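PDB 5JH8: probable chitinase from Chromobacterium violaceum, which probably binds chitin and, as a family 18 glycoside hydrolase with a TIM-barrel fold, is thought to hydrolyse it. Local coordinates for residues A[240-246]-A[259-263]. Residues are numbered along the deposited sequence; the frame is centred on the assembly and turned at random.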
# COMPACT_ATOMS: atom_id res chain seq x y z
N LEU A 240 -7.10 -8.65 21.92
CA LEU A 240 -7.71 -7.44 22.46
C LEU A 240 -9.18 -7.66 22.76
O LEU A 240 -9.68 -7.25 23.82
CB LEU A 240 -7.50 -6.27 21.50
CG LEU A 240 -7.95 -4.90 22.02
CD1 LEU A 240 -7.16 -4.46 23.24
CD2 LEU A 240 -7.82 -3.88 20.92
N ILE A 241 -9.90 -8.29 21.83
CA ILE A 241 -11.30 -8.65 22.09
C ILE A 241 -11.40 -9.45 23.38
O ILE A 241 -12.26 -9.18 24.22
CB ILE A 241 -11.86 -9.41 20.87
CG1 ILE A 241 -11.94 -8.46 19.68
CG2 ILE A 241 -13.22 -10.03 21.18
CD1 ILE A 241 -12.30 -9.16 18.36
N ALA A 242 -10.51 -10.42 23.56
CA ALA A 242 -10.59 -11.29 24.73
C ALA A 242 -10.23 -10.54 26.01
O ALA A 242 -10.83 -10.78 27.06
CB ALA A 242 -9.66 -12.49 24.53
N ARG A 243 -9.25 -9.63 25.94
CA ARG A 243 -8.86 -8.88 27.12
C ARG A 243 -10.05 -8.17 27.74
O ARG A 243 -10.21 -8.16 28.97
CB ARG A 243 -7.75 -7.89 26.76
CG ARG A 243 -7.30 -7.04 27.93
CD ARG A 243 -6.25 -6.04 27.54
NE ARG A 243 -5.92 -5.16 28.66
CZ ARG A 243 -5.13 -4.09 28.57
NH1 ARG A 243 -4.58 -3.76 27.41
NH2 ARG A 243 -4.89 -3.35 29.66
N TYR A 244 -10.91 -7.57 26.92
CA TYR A 244 -12.02 -6.76 27.40
C TYR A 244 -13.36 -7.47 27.29
O TYR A 244 -14.39 -6.88 27.64
CB TYR A 244 -12.06 -5.44 26.64
CG TYR A 244 -10.87 -4.57 26.95
CD1 TYR A 244 -10.82 -3.86 28.14
CD2 TYR A 244 -9.80 -4.47 26.07
CE1 TYR A 244 -9.74 -3.06 28.44
CE2 TYR A 244 -8.71 -3.68 26.37
CZ TYR A 244 -8.68 -2.98 27.56
OH TYR A 244 -7.60 -2.18 27.86
N GLY A 245 -13.39 -8.71 26.80
CA GLY A 245 -14.64 -9.42 26.62
C GLY A 245 -15.60 -8.71 25.68
O GLY A 245 -16.82 -8.74 25.91
N ALA A 246 -15.07 -8.10 24.62
CA ALA A 246 -15.87 -7.33 23.69
C ALA A 246 -16.68 -8.24 22.78
O ALA A 246 -16.32 -9.39 22.51
CB ALA A 246 -14.97 -6.43 22.85
N PHE A 259 -15.60 -2.92 17.29
CA PHE A 259 -15.96 -3.20 18.67
C PHE A 259 -15.52 -2.03 19.53
O PHE A 259 -14.72 -1.20 19.11
CB PHE A 259 -15.41 -4.53 19.19
CG PHE A 259 -13.91 -4.68 19.12
CD1 PHE A 259 -13.30 -5.17 17.97
CD2 PHE A 259 -13.10 -4.42 20.23
CE1 PHE A 259 -11.95 -5.34 17.92
CE2 PHE A 259 -11.73 -4.61 20.17
CZ PHE A 259 -11.17 -5.08 19.01
N ASN A 260 -16.09 -1.98 20.72
CA ASN A 260 -15.74 -0.98 21.70
C ASN A 260 -15.33 -1.67 22.99
O ASN A 260 -15.62 -2.84 23.23
CB ASN A 260 -16.94 -0.09 22.03
CG ASN A 260 -17.42 0.68 20.85
OD1 ASN A 260 -16.91 1.75 20.53
ND2 ASN A 260 -18.43 0.13 20.18
N TYR A 261 -14.65 -0.89 23.83
CA TYR A 261 -14.33 -1.37 25.16
C TYR A 261 -14.04 -0.18 26.06
O TYR A 261 -13.70 0.91 25.60
CB TYR A 261 -13.16 -2.35 25.11
CG TYR A 261 -11.81 -1.79 24.67
CD1 TYR A 261 -10.95 -1.24 25.60
CD2 TYR A 261 -11.39 -1.86 23.35
CE1 TYR A 261 -9.71 -0.76 25.23
CE2 TYR A 261 -10.14 -1.39 22.97
CZ TYR A 261 -9.31 -0.83 23.92
OH TYR A 261 -8.07 -0.36 23.57
N GLY A 262 -14.19 -0.41 27.37
CA GLY A 262 -13.87 0.59 28.36
C GLY A 262 -12.51 0.31 28.95
O GLY A 262 -12.29 -0.75 29.56
N ALA A 263 -11.58 1.24 28.76
CA ALA A 263 -10.23 1.10 29.27
C ALA A 263 -10.17 1.51 30.74
O ALA A 263 -11.06 2.19 31.26
CB ALA A 263 -9.26 1.96 28.46
O HOH W 1 -6.19 -0.70 25.44
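Tyr-244 and Tyr-261 form an offset stack, their ring centroids 3.9 Å apart and their planes inclined by 18°. Tyr-261 CD1 lies over the centre of one face of the Tyr-244 ring, whereas Tyr-244 CE2 sits toward the rim of the Tyr-261 face, 3.3 Å from Tyr-261 CE1. On the opposite face of Tyr-244 lies Arg-243 CG, and Leu-240 CD1 meets its edge in plane. The extended Arg-243 chain then brings one face of its guanidinium over Tyr-244 OH, 3.2 Å from the guanidinium plane. Phe-259 offers a face to the helix: Ile-241 CG1 makes a CH-pi contact 3.7 Å from the Phe-259 ring centroid and 18° off its normal. Leu-240 CD2 is 4.0 Å from both Phe-259 CZ, at that ring's edge, and Tyr-261 CE2. Chi1 values near +60° set both strand CG atoms between backbone N and carbonyl carbon, raising the rings side by side toward the helix. Ala-246 CB packs obliquely against Phe-259 CD2, at 3.8 Å, and against Asn-260 O. It follows Gly-245, the positive-phi C-prime residue of a Schellman motif that closes the helix, and points its CB toward the strand. Strand 256-262 pairs with strand 268-273, whose Val-271 touches Leu-240, Phe-259 and Tyr-261, and His-269 stacks on Tyr-261. Helix and strands fall in sequence between strands 212-222 and 293-297, consistent with the alpha+beta insertion of many family 18 chitinases. No direct hydrogen bond joins the two segments; apolar and aromatic contacts hold them. Tyr-261 OH is gripped by Asp-222 OD2 and by a water that donates to it at 2.7 Å, probably limiting movement of the Tyr-261 ring, while Tyr-244 OH is tied in only through its longer, 3.2 Å contact to that water.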